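Local coordinates for capsular polysaccharide biosynthesis protein (Burkholderia pseudomallei, PDB 4BQN), which binds coenzyme A and is probably an acetyltransferase in the biosynthesis of capsular polysaccharide, at residues Leu113-Pro117 with Trp279-Ser283; Ala126-Asp132 with Lys285-Phe291. The protein carries 1 engineered substitution. One frame throughout, in Å; residues are numbered along the deposited sequence.

Interaction 1: residues Leu113-Pro117 with Trp279-Ser283; sequences LPPHP and WFERS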
loop_
_atom_site.group_PDB
_atom_site.type_symbol
_atom_site.label_atom_id
_atom_site.label_comp_id
_atom_site.label_asym_id
_atom_site.label_seq_id
_atom_site.Cartn_x
_atom_site.Cartn_y
_atom_site.Cartn_z
ATOM N N LEU A 113 13.755 -8.442 -10.482
ATOM C CA LEU A 113 14.393 -7.369 -11.240
ATOM C C LEU A 113 14.998 -6.415 -10.244
ATOM O O LEU A 113 14.618 -6.426 -9.072
ATOM C CB LEU A 113 13.356 -6.630 -12.102
ATOM C CG LEU A 113 12.673 -7.436 -13.211
ATOM C CD1 LEU A 113 11.478 -6.686 -13.761
ATOM C CD2 LEU A 113 13.653 -7.781 -14.326
ATOM N N PRO A 114 15.950 -5.589 -10.688
ATOM C CA PRO A 114 16.569 -4.671 -9.732
ATOM C C PRO A 114 15.526 -3.762 -9.093
ATOM O O PRO A 114 14.523 -3.417 -9.735
ATOM C CB PRO A 114 17.510 -3.834 -10.604
ATOM C CG PRO A 114 17.768 -4.670 -11.811
ATOM C CD PRO A 114 16.516 -5.456 -12.043
ATOM N N PRO A 115 15.752 -3.365 -7.836
ATOM C CA PRO A 115 14.840 -2.403 -7.227
ATOM C C PRO A 115 14.791 -1.127 -8.065
ATOM O O PRO A 115 15.810 -0.678 -8.595
ATOM C CB PRO A 115 15.474 -2.123 -5.859
ATOM C CG PRO A 115 16.345 -3.306 -5.599
ATOM C CD PRO A 115 16.860 -3.724 -6.939
ATOM N N HIS A 116 13.605 -0.562 -8.204
ATOM C CA HIS A 116 13.455 0.679 -8.943
ATOM C C HIS A 116 13.577 1.826 -7.950
ATOM O O HIS A 116 12.989 1.754 -6.862
ATOM C CB HIS A 116 12.097 0.715 -9.658
ATOM C CG HIS A 116 11.968 1.846 -10.626
ATOM N ND1 HIS A 116 11.803 3.155 -10.225
ATOM C CD2 HIS A 116 12.031 1.866 -11.978
ATOM C CE1 HIS A 116 11.758 3.933 -11.293
ATOM N NE2 HIS A 116 11.896 3.175 -12.368
ATOM N N PRO A 117 14.328 2.890 -8.307
ATOM C CA PRO A 117 14.550 3.961 -7.319
ATOM C C PRO A 117 13.258 4.603 -6.817
ATOM O O PRO A 117 13.233 5.179 -5.734
ATOM C CB PRO A 117 15.420 4.986 -8.066
ATOM C CG PRO A 117 15.491 4.533 -9.483
ATOM C CD PRO A 117 15.119 3.084 -9.535
ATOM N N TRP A 279 13.824 1.492 -18.718
ATOM C CA TRP A 279 14.213 0.765 -17.520
ATOM C C TRP A 279 14.097 -0.748 -17.751
ATOM O O TRP A 279 15.051 -1.486 -17.498
ATOM C CB TRP A 279 13.370 1.225 -16.326
ATOM C CG TRP A 279 13.870 0.687 -15.019
ATOM C CD1 TRP A 279 14.822 1.252 -14.211
ATOM C CD2 TRP A 279 13.459 -0.522 -14.366
ATOM N NE1 TRP A 279 15.034 0.465 -13.101
ATOM C CE2 TRP A 279 14.201 -0.621 -13.164
ATOM C CE3 TRP A 279 12.525 -1.526 -14.670
ATOM C CZ2 TRP A 279 14.061 -1.695 -12.280
ATOM C CZ3 TRP A 279 12.380 -2.605 -13.772
ATOM C CH2 TRP A 279 13.153 -2.676 -12.603
ATOM N N PHE A 280 12.956 -1.210 -18.264
ATOM C CA PHE A 280 12.796 -2.639 -18.520
ATOM C C PHE A 280 13.770 -3.165 -19.580
ATOM O O PHE A 280 14.220 -4.312 -19.477
ATOM C CB PHE A 280 11.369 -2.976 -18.924
ATOM C CG PHE A 280 10.389 -2.953 -17.780
ATOM C CD1 PHE A 280 10.455 -3.912 -16.765
ATOM C CD2 PHE A 280 9.385 -1.983 -17.729
ATOM C CE1 PHE A 280 9.541 -3.899 -15.718
ATOM C CE2 PHE A 280 8.464 -1.976 -16.693
ATOM C CZ PHE A 280 8.543 -2.934 -15.688
ATOM N N GLU A 281 14.071 -2.342 -20.593
ATOM C CA GLU A 281 14.955 -2.779 -21.668
ATOM C C GLU A 281 16.401 -2.991 -21.170
ATOM O O GLU A 281 17.179 -3.679 -21.820
ATOM C CB GLU A 281 14.829 -1.842 -22.885
ATOM C CG GLU A 281 13.513 -2.032 -23.661
ATOM C CD GLU A 281 13.089 -0.835 -24.522
ATOM O OE1 GLU A 281 13.929 0.060 -24.772
ATOM O OE2 GLU A 281 11.905 -0.787 -24.960
ATOM N N ARG A 282 16.732 -2.448 -19.993
ATOM C CA ARG A 282 18.062 -2.664 -19.396
ATOM C C ARG A 282 18.213 -4.032 -18.732
ATOM O O ARG A 282 19.323 -4.504 -18.537
ATOM C CB ARG A 282 18.409 -1.547 -18.406
ATOM C CG ARG A 282 18.550 -0.184 -19.069
ATOM C CD ARG A 282 18.857 0.927 -18.073
ATOM N NE ARG A 282 18.652 2.240 -18.689
ATOM C CZ ARG A 282 17.754 3.143 -18.292
ATOM N NH1 ARG A 282 16.977 2.916 -17.241
ATOM N NH2 ARG A 282 17.650 4.294 -18.938
ATOM N N SER A 283 17.099 -4.663 -18.370
ATOM C CA SER A 283 17.134 -5.964 -17.707
ATOM C C SER A 283 17.047 -7.105 -18.730
ATOM O O SER A 283 16.603 -6.889 -19.854
ATOM C CB SER A 283 15.971 -6.069 -16.702
ATOM O OG SER A 283 16.269 -5.349 -15.519
HETATM O O HOH W 1 16.950 0.212 -10.940
#

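Interaction 2: residues Ala126-Asp132 with Lys285-Phe291; sequences AGAVVMD and KADVSAF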
loop_
_atom_site.group_PDB
_atom_site.type_symbol
_atom_site.label_atom_id
_atom_site.label_comp_id
_atom_site.label_asym_id
_atom_site.label_seq_id
_atom_site.Cartn_x
_atom_site.Cartn_y
_atom_site.Cartn_z
ATOM N N ALA A 126 5.986 -3.789 -18.950
ATOM C CA ALA A 126 6.785 -5.020 -18.979
ATOM C C ALA A 126 6.226 -6.045 -19.979
ATOM O O ALA A 126 6.975 -6.628 -20.762
ATOM C CB ALA A 126 6.917 -5.631 -17.589
ATOM N N GLY A 127 4.908 -6.236 -19.971
ATOM C CA GLY A 127 4.274 -7.133 -20.943
ATOM C C GLY A 127 4.455 -6.686 -22.383
ATOM O O GLY A 127 4.702 -7.500 -23.269
ATOM N N ALA A 128 4.346 -5.382 -22.610
ATOM C CA ALA A 128 4.578 -4.813 -23.935
ATOM C C ALA A 128 6.020 -5.045 -24.406
ATOM O O ALA A 128 6.242 -5.401 -25.568
ATOM C CB ALA A 128 4.234 -3.335 -23.933
ATOM N N VAL A 129 6.987 -4.856 -23.510
ATOM C CA VAL A 129 8.400 -5.113 -23.826
ATOM C C VAL A 129 8.596 -6.572 -24.256
ATOM O O VAL A 129 9.260 -6.858 -25.258
ATOM C CB VAL A 129 9.308 -4.753 -22.626
ATOM C CG1 VAL A 129 10.727 -5.292 -22.799
ATOM C CG2 VAL A 129 9.341 -3.250 -22.427
ATOM N N VAL A 130 7.994 -7.496 -23.512
ATOM C CA VAL A 130 8.075 -8.918 -23.854
ATOM C C VAL A 130 7.472 -9.204 -25.234
ATOM O O VAL A 130 8.015 -10.023 -25.978
ATOM C CB VAL A 130 7.430 -9.809 -22.761
ATOM C CG1 VAL A 130 7.332 -11.260 -23.210
ATOM C CG2 VAL A 130 8.228 -9.708 -21.471
ATOM N N MET A 131 6.375 -8.515 -25.566
ATOM C CA MET A 131 5.596 -8.644 -26.805
ATOM C C MET A 131 6.243 -7.913 -27.995
ATOM O O MET A 131 5.674 -7.886 -29.100
ATOM C CB MET A 131 4.204 -8.038 -26.537
ATOM C CG MET A 131 3.060 -8.491 -27.437
ATOM S SD MET A 131 1.491 -7.702 -26.990
ATOM C CE MET A 131 0.401 -8.387 -28.237
ATOM N N ASP A 132 7.384 -7.264 -27.742
ATOM C CA ASP A 132 8.088 -6.421 -28.719
ATOM C C ASP A 132 7.246 -5.244 -29.226
ATOM O O ASP A 132 7.365 -4.824 -30.381
ATOM C CB ASP A 132 8.681 -7.250 -29.877
ATOM C CG ASP A 132 10.004 -7.913 -29.511
ATOM O OD1 ASP A 132 10.739 -7.379 -28.647
ATOM O OD2 ASP A 132 10.315 -8.970 -30.099
ATOM N N LYS A 285 15.540 -9.867 -20.898
ATOM C CA LYS A 285 14.173 -10.081 -21.355
ATOM C C LYS A 285 13.502 -11.260 -20.647
ATOM O O LYS A 285 12.319 -11.188 -20.311
ATOM C CB LYS A 285 14.138 -10.288 -22.865
ATOM C CG LYS A 285 12.754 -10.080 -23.454
ATOM C CD LYS A 285 12.799 -10.254 -24.958
ATOM C CE LYS A 285 11.946 -9.228 -25.673
ATOM N NZ LYS A 285 12.196 -9.345 -27.138
ATOM N N ALA A 286 14.245 -12.335 -20.406
ATOM C CA ALA A 286 13.677 -13.489 -19.716
ATOM C C ALA A 286 13.182 -13.114 -18.321
ATOM O O ALA A 286 12.158 -13.629 -17.854
ATOM C CB ALA A 286 14.681 -14.631 -19.641
ATOM N N ASP A 287 13.899 -12.215 -17.653
ATOM C CA ASP A 287 13.517 -11.815 -16.291
ATOM C C ASP A 287 12.330 -10.866 -16.321
ATOM O O ASP A 287 11.449 -10.941 -15.455
ATOM C CB ASP A 287 14.680 -11.141 -15.557
ATOM C CG ASP A 287 15.880 -12.046 -15.401
ATOM O OD1 ASP A 287 15.785 -13.260 -15.693
ATOM O OD2 ASP A 287 16.929 -11.527 -14.969
ATOM N N VAL A 288 12.286 -9.994 -17.321
ATOM C CA VAL A 288 11.121 -9.127 -17.502
ATOM C C VAL A 288 9.879 -9.991 -17.808
ATOM O O VAL A 288 8.785 -9.742 -17.278
ATOM C CB VAL A 288 11.369 -8.066 -18.590
ATOM C CG1 VAL A 288 10.117 -7.228 -18.835
ATOM C CG2 VAL A 288 12.514 -7.152 -18.174
ATOM N N SER A 289 10.037 -11.020 -18.640
ATOM C CA SER A 289 8.930 -11.940 -18.926
ATOM C C SER A 289 8.457 -12.706 -17.674
ATOM O O SER A 289 7.257 -12.854 -17.430
ATOM C CB SER A 289 9.329 -12.916 -20.028
ATOM O OG SER A 289 8.235 -13.737 -20.394
ATOM N N ALA A 290 9.400 -13.185 -16.870
ATOM C CA ALA A 290 9.032 -13.870 -15.630
ATOM C C ALA A 290 8.246 -12.939 -14.707
ATOM O O ALA A 290 7.267 -13.338 -14.077
ATOM C CB ALA A 290 10.255 -14.418 -14.920
ATOM N N PHE A 291 8.682 -11.686 -14.634
ATOM C CA PHE A 291 7.994 -10.677 -13.828
ATOM C C PHE A 291 6.568 -10.462 -14.344
ATOM O O PHE A 291 5.592 -10.505 -13.574
ATOM C CB PHE A 291 8.782 -9.352 -13.847
ATOM C CG PHE A 291 8.019 -8.179 -13.298
ATOM C CD1 PHE A 291 7.639 -8.144 -11.958
ATOM C CD2 PHE A 291 7.706 -7.092 -14.103
ATOM C CE1 PHE A 291 6.934 -7.061 -11.449
ATOM C CE2 PHE A 291 7.004 -6.003 -13.596
ATOM C CZ PHE A 291 6.623 -5.986 -12.268
#

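Interaction 1: residues Leu113-Pro117 with Trp279-Ser283
Trp-279 meets Leu-113, Pro-114 and His-116 where a proline-rich loop packs against the C-terminal end of helix 269-281. The loop joins the two strands of the small antiparallel sheet formed by 107-108 and 121-122. The contact lies near the protein surface. The indole takes part through one face and through its edge. His-116 comes to that face with the edge of its imidazole, in an edge-to-face pair. The ring planes are inclined at 51°, and the imidazole and five-membered ring centroids are 4.4 Å apart. CD2 of His-116 is the leading atom, 3.5 Å from NE1 of Trp-279. CG of His-116 lies anti to the backbone N (chi1 -170°), which swings the imidazole across to the indole. ND1 of the same ring hydrogen-bonds to the backbone N of Glu-118, which helps to fix the rotation of the ring. At the rim of the indole the carbonyl O of Pro-114 sits in the ring plane, 3.1 Å from CZ2 of Trp-279. This is a close polar approach to an aromatic C-H. Leu-113 spreads its branches over three residues. Its CB lies 4.0 Å from CH2 of Trp-279, approaching the indole obliquely. Its CD1 comes to the edge of the Phe-280 ring, 3.9 Å from CE1. Its CD2 lies 3.7 Å from CB of Ser-283. Phe-280 continues the packing inward, touching Val-121 and the helices 123-130 and 285-296. Val-121 and Pro-110 also touch both His-116 and Trp-279. The polar edge of the indole is served by water. One water molecule, in the plane of the indole, accepts from NE1 of Trp-279 at 2.9 Å and donates to O of Pro-115 at 2.8 Å.

Interaction 2: residues Ala126-Asp132 with Lys285-Phe291
Val-130 and Ser-289 bring their backbones closest, CA to CA 5.8 Å, where the last turns of helix 123-130 meet the start of helix 285-296. The two short axes approach to 8.8 Å. Their N-to-C directions are 133° apart, so the helices run in roughly opposed directions but are well inclined. Helix 123-130 ends in a Schellman motif. Asp-132 has a positive phi, and two bonds lead back into the last turn, among them Asp-132 N to Val-129 O. The small side chain of Ala-126 points at the other helix. Its CB lies 3.8 Å from CG1 of Val-288 and at the edge of the Phe-291 ring, near CD2. CG1 of Val-288 also rests by the carbonyl O of Ala-126. Val-130 presses its CG2 branch on the backbone of the second helix, 3.5 Å from CA of Ser-289. Its CG1 branch comes near the side chain of that serine, nearest OG. Val-129 adds a looser approach of CG1 to CG1 of Val-288. Phe-280 of helix 269-281 touches Ala-126 and Phe-291 at the apolar end of the contact. Lys-285 reaches across at the other end. Its chain leaves with CG anti to the backbone N, then bends at chi3 (-139°). This brings CE to 3.6 Å from O of Val-129 and carries the ammonium group to Asp-132. In the conformer described, NZ gives a hydrogen bond of 2.9 Å to OD1 of Asp-132, on the syn side of the carboxylate and 31° out of its plane. Asp-132 has a second conformer, so the salt bridge may not be kept throughout. It probably adds modestly to a join made mainly by apolar packing, tying the residue just past one helix to the first turn of the other.

In the fold
Interactions 1 and 2 adjoin, with centres about 11 Å apart. Helices 269-281 and 285-296 follow each other in the chain, and each meets an earlier part of it. Interaction 1 is a surface contact of a loop with a helix end, built on aromatic rings, a leucine, prolines and a bridging water. Interaction 2 is partly buried and joins two helices through aliphatic side chains, a serine and the edge of a phenylalanine ring, with a salt bridge at its exposed end. Phe-280 and Leu-113 connect them: O of Phe-280 lies 3.6 Å from CG2 of Val-288, and CD1 of Leu-113 touches CB of Phe-291. Interaction 2 also comes near the ligand, as the side chain of Phe-291 is about 7 Å from the bound coenzyme A.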